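PDB 3TUF: stage II sporulation protein Q from Bacillus subtilis, which pairs with SpoIIIAH to form a channel between forespore and mother cell, takes part in forespore engulfment and holds membrane proteins at the septal membrane. Local coordinates for the interface of chains A and B. Numbering follows the deposited sequence. Chains: chain A, Stage II sporulation protein Q; chain B, Stage III sporulation protein AH.

Contact 1: the interface of chains A and B. Residues chain A 58, 60, 80, 82; chain B 176, 181, 184, 187.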
loop_
_atom_site.group_PDB
_atom_site.type_symbol
_atom_site.label_atom_id
_atom_site.label_comp_id
_atom_site.label_asym_id
_atom_site.label_seq_id
_atom_site.Cartn_x
_atom_site.Cartn_y
_atom_site.Cartn_z
ATOM N N TYR A 58 -3.853 -28.509 7.779
ATOM C CA TYR A 58 -3.280 -27.469 8.633
ATOM C C TYR A 58 -4.322 -26.798 9.533
ATOM O O TYR A 58 -5.336 -26.298 9.048
ATOM C CB TYR A 58 -2.565 -26.415 7.784
ATOM C CG TYR A 58 -1.717 -25.454 8.586
ATOM C CD1 TYR A 58 -2.247 -24.264 9.067
ATOM C CD2 TYR A 58 -0.386 -25.736 8.864
ATOM C CE1 TYR A 58 -1.476 -23.383 9.800
ATOM C CE2 TYR A 58 0.393 -24.861 9.596
ATOM C CZ TYR A 58 -0.156 -23.686 10.062
ATOM O OH TYR A 58 0.614 -22.812 10.792
ATOM N N THR A 60 -4.650 -23.755 12.461
ATOM C CA THR A 60 -3.860 -22.615 12.948
ATOM C C THR A 60 -3.637 -22.609 14.475
ATOM O O THR A 60 -2.686 -21.961 14.975
ATOM C CB THR A 60 -4.492 -21.235 12.548
ATOM O OG1 THR A 60 -5.385 -20.855 13.566
ATOM C CG2 THR A 60 -5.331 -21.346 11.289
ATOM N N LEU A 80 0.231 -24.569 2.901
ATOM C CA LEU A 80 -0.538 -25.118 4.037
ATOM C C LEU A 80 -1.107 -26.442 3.560
ATOM O O LEU A 80 -1.467 -26.525 2.395
ATOM C CB LEU A 80 -1.731 -24.234 4.322
ATOM C CG LEU A 80 -1.478 -22.799 4.836
ATOM C CD1 LEU A 80 -2.815 -22.268 5.296
ATOM C CD2 LEU A 80 -0.449 -22.745 5.929
ATOM N N LYS A 82 -4.106 -28.744 2.648
ATOM C CA LYS A 82 -5.583 -28.483 2.597
ATOM C C LYS A 82 -6.424 -29.765 2.646
ATOM O O LYS A 82 -7.714 -29.826 2.300
ATOM C CB LYS A 82 -5.915 -27.636 1.361
ATOM C CG LYS A 82 -5.447 -26.149 1.494
ATOM C CD LYS A 82 -5.856 -25.528 2.894
ATOM C CE LYS A 82 -5.922 -23.997 2.912
ATOM N NZ LYS A 82 -6.835 -23.557 3.987
ATOM N N ILE B 176 3.782 -17.874 8.621
ATOM C CA ILE B 176 2.353 -18.162 8.432
ATOM C C ILE B 176 1.567 -17.779 9.671
ATOM O O ILE B 176 0.388 -17.424 9.601
ATOM C CB ILE B 176 2.094 -19.640 8.036
ATOM C CG1 ILE B 176 2.604 -19.896 6.640
ATOM C CG2 ILE B 176 0.586 -19.969 8.094
ATOM C CD1 ILE B 176 2.713 -21.436 6.354
ATOM N N LYS B 181 -6.257 -15.504 10.868
ATOM C CA LYS B 181 -7.098 -16.694 10.876
ATOM C C LYS B 181 -8.072 -16.814 9.724
ATOM O O LYS B 181 -8.188 -17.877 9.183
ATOM C CB LYS B 181 -7.960 -16.731 12.142
ATOM C CG LYS B 181 -7.363 -17.346 13.318
ATOM C CD LYS B 181 -8.294 -17.047 14.560
ATOM C CE LYS B 181 -7.560 -17.319 15.903
ATOM N NZ LYS B 181 -6.063 -17.045 15.782
ATOM N N LYS B 184 -6.261 -17.804 6.551
ATOM C CA LYS B 184 -5.781 -19.165 6.617
ATOM C C LYS B 184 -6.932 -20.157 6.588
ATOM O O LYS B 184 -6.799 -21.229 6.031
ATOM C CB LYS B 184 -4.887 -19.381 7.838
ATOM C CG LYS B 184 -3.454 -18.887 7.619
ATOM C CD LYS B 184 -2.615 -18.880 8.969
ATOM C CE LYS B 184 -3.158 -17.992 10.074
ATOM N NZ LYS B 184 -2.268 -18.038 11.291
ATOM N N LYS B 187 -8.238 -19.702 2.559
ATOM C CA LYS B 187 -7.359 -19.524 1.430
ATOM C C LYS B 187 -6.121 -20.338 1.726
ATOM O O LYS B 187 -5.872 -20.688 2.881
ATOM C CB LYS B 187 -7.011 -18.015 1.234
ATOM C CG LYS B 187 -8.154 -17.155 0.620
ATOM C CD LYS B 187 -7.894 -15.635 0.735
ATOM C CE LYS B 187 -8.991 -14.826 0.050
ATOM N NZ LYS B 187 -8.743 -13.346 0.242
#
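A:Thr60 and B:Lys184 each bury about 60 Å² here, where SpoIIQ meets the short helix 181-184 of SpoIIIAH. The methyl of A:Thr60 lies against the root of the lysine chain, CG2 to CB of B:Lys184 at 4.0 Å, and the two side chains cross obliquely. The threonine hydroxyl is turned between the backbone N and the carbonyl carbon (chi1 89°), which sets OG1 beside the aliphatic CG of B:Lys181. Nearer the backbone of B:Lys184, its CG lies by CD1 of A:Leu80, the two side chains crossing at about a right angle; further out the chain bends at chi3 (-61°). Its side-chain amine NZ then turns back to its own chain and donates to the carbonyl O of B:Ile176 at 3.2 Å, tilted from the carbonyl plane; this bond ties the lysine tip to the end of helix 169-177. The backbone of B:Lys184 takes a polar link across: the side-chain amine NZ of A:Lys82 donates to its O at 3.1 Å, nearly along the C=O axis, with a weak bond to O of B:Lys187. Alongside, A:Leu80 and B:Ile176 slide past each other in opposite directions, CD2 to CD1 at a tight 3.4 Å. The same leucine methyl also rests over the centre of the A:Tyr58 ring, 3.8 Å above its plane. The patch joins SpoIIQ to SpoIIIAH, the pairing on which their intercellular channel depends.

Contact 2: the interface of chains A and B. Residues chain A 58, 71, 78-80; chain B 169, 172-173, 176, 189.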
loop_
_atom_site.group_PDB
_atom_site.type_symbol
_atom_site.label_atom_id
_atom_site.label_comp_id
_atom_site.label_asym_id
_atom_site.label_seq_id
_atom_site.Cartn_x
_atom_site.Cartn_y
_atom_site.Cartn_z
ATOM N N TYR A 58 -3.853 -28.509 7.779
ATOM C CA TYR A 58 -3.280 -27.469 8.633
ATOM C C TYR A 58 -4.322 -26.798 9.533
ATOM O O TYR A 58 -5.336 -26.298 9.048
ATOM C CB TYR A 58 -2.565 -26.415 7.784
ATOM C CG TYR A 58 -1.717 -25.454 8.586
ATOM C CD1 TYR A 58 -2.247 -24.264 9.067
ATOM C CD2 TYR A 58 -0.386 -25.736 8.864
ATOM C CE1 TYR A 58 -1.476 -23.383 9.800
ATOM C CE2 TYR A 58 0.393 -24.861 9.596
ATOM C CZ TYR A 58 -0.156 -23.686 10.062
ATOM O OH TYR A 58 0.614 -22.812 10.792
ATOM N N LEU A 71 2.677 -28.940 6.896
ATOM C CA LEU A 71 3.133 -28.103 5.799
ATOM C C LEU A 71 3.447 -28.931 4.571
ATOM O O LEU A 71 4.048 -30.025 4.676
ATOM C CB LEU A 71 4.358 -27.275 6.185
ATOM C CG LEU A 71 4.150 -26.070 7.108
ATOM C CD1 LEU A 71 5.502 -25.402 7.324
ATOM C CD2 LEU A 71 3.099 -25.012 6.632
ATOM N N TYR A 78 6.923 -23.388 0.997
ATOM C CA TYR A 78 6.021 -24.085 1.893
ATOM C C TYR A 78 4.567 -23.646 1.693
ATOM O O TYR A 78 4.278 -22.472 1.459
ATOM C CB TYR A 78 6.420 -23.756 3.308
ATOM C CG TYR A 78 7.866 -24.073 3.572
ATOM C CD1 TYR A 78 8.222 -25.220 4.278
ATOM C CD2 TYR A 78 8.880 -23.243 3.114
ATOM C CE1 TYR A 78 9.568 -25.524 4.537
ATOM C CE2 TYR A 78 10.196 -23.521 3.365
ATOM C CZ TYR A 78 10.546 -24.679 4.069
ATOM O OH TYR A 78 11.879 -24.996 4.328
ATOM N N SER A 79 3.634 -24.560 1.801
ATOM C CA SER A 79 2.274 -24.187 1.559
ATOM C C SER A 79 1.499 -24.933 2.669
ATOM O O SER A 79 2.099 -25.778 3.384
ATOM C CB SER A 79 1.926 -24.556 0.114
ATOM O OG SER A 79 0.613 -25.079 -0.027
ATOM N N LEU A 80 0.231 -24.569 2.901
ATOM C CA LEU A 80 -0.538 -25.118 4.037
ATOM C C LEU A 80 -1.107 -26.442 3.560
ATOM O O LEU A 80 -1.467 -26.525 2.395
ATOM C CB LEU A 80 -1.731 -24.234 4.322
ATOM C CG LEU A 80 -1.478 -22.799 4.836
ATOM C CD1 LEU A 80 -2.815 -22.268 5.296
ATOM C CD2 LEU A 80 -0.449 -22.745 5.929
ATOM N N LYS B 169 11.012 -25.437 8.066
ATOM C CA LYS B 169 9.621 -25.567 8.494
ATOM C C LYS B 169 9.311 -24.650 9.695
ATOM O O LYS B 169 8.216 -24.045 9.775
ATOM C CB LYS B 169 9.345 -27.004 8.876
ATOM C CG LYS B 169 9.483 -28.001 7.761
ATOM C CD LYS B 169 8.255 -28.935 7.779
ATOM C CE LYS B 169 8.367 -30.151 6.843
ATOM N NZ LYS B 169 8.570 -31.356 7.689
ATOM N N ALA B 172 9.028 -20.971 8.408
ATOM C CA ALA B 172 7.882 -20.754 7.529
ATOM C C ALA B 172 6.633 -20.665 8.326
ATOM O O ALA B 172 5.689 -19.927 8.015
ATOM C CB ALA B 172 7.760 -21.855 6.642
ATOM N N THR B 173 6.622 -21.476 9.367
ATOM C CA THR B 173 5.442 -21.543 10.201
ATOM C C THR B 173 5.346 -20.233 11.064
ATOM O O THR B 173 4.235 -19.657 11.313
ATOM C CB THR B 173 5.467 -22.863 10.936
ATOM O OG1 THR B 173 4.131 -23.212 11.320
ATOM C CG2 THR B 173 6.402 -22.798 12.130
ATOM N N ILE B 176 3.782 -17.874 8.621
ATOM C CA ILE B 176 2.353 -18.162 8.432
ATOM C C ILE B 176 1.567 -17.779 9.671
ATOM O O ILE B 176 0.388 -17.424 9.601
ATOM C CB ILE B 176 2.094 -19.640 8.036
ATOM C CG1 ILE B 176 2.604 -19.896 6.640
ATOM C CG2 ILE B 176 0.586 -19.969 8.094
ATOM C CD1 ILE B 176 2.713 -21.436 6.354
ATOM N N VAL B 189 -1.920 -20.510 1.620
ATOM C CA VAL B 189 -0.913 -19.548 1.933
ATOM C C VAL B 189 0.406 -20.192 1.531
ATOM O O VAL B 189 0.713 -21.294 1.948
ATOM C CB VAL B 189 -0.889 -19.308 3.469
ATOM C CG1 VAL B 189 0.335 -18.519 3.866
ATOM C CG2 VAL B 189 -2.152 -18.595 3.991
#
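The ring of A:Tyr78, on strand 77-80 of this protein of peptidase family M23, takes the methyl of B:Ala172 on one face, CB standing 3.8 Å above the plane and offset toward the rim on the CG side. At the far end of the ring, CE1 comes within 4.0 Å of CA of B:Lys169, so the tyrosine spans about one turn of helix 169-177 at its N-terminal end. Having CG anti to the carbonyl carbon (chi1 -55°) carries this ring from its strand along the helix. The second flat group, A:Tyr58, already capped by A:Leu80, directs its phenol OH toward the hydroxyl OG1 of B:Thr173, 3.6 Å away, a polar approach rather than a hydrogen bond. Strands 71-73 and 77-80 of SpoIIQ here face a helix and a strand of SpoIIIAH. B:Ile176, with 53 Å² buried, brings the tip of its longer branch to A:Leu71 as well as A:Leu80: CD1 meets CD2 of A:Leu71 at 3.6 Å, the two chains passing in opposite directions. Beyond the isoleucine, CG of A:Leu80 packs on the branched CB of B:Val189 at 3.8 Å. The backbones also approach there, but the bond from N of A:Leu80 to O of B:Val189 is weak, long at 3.4 Å.

The C-alpha centres of contact 1 and contact 2 lie about 7 Å apart, and A:Tyr58, A:Leu80 and B:Ile176 belong to both, making them neighbouring parts of one continuous surface. Contact 2 follows helix 169-177 of SpoIIIAH and reaches the start of strand 188-194; contact 1 continues past the helix end to helix 181-184 and the loop before that strand. On SpoIIQ, the end of strand 77-80 and A:Tyr58 serve both, while contact 1 adds A:Lys82 just beyond the strand. The lysine-rich contact 1 thus adjoins the more apolar contact 2, which may fix the relative orientation of the two proteins in the channel complex.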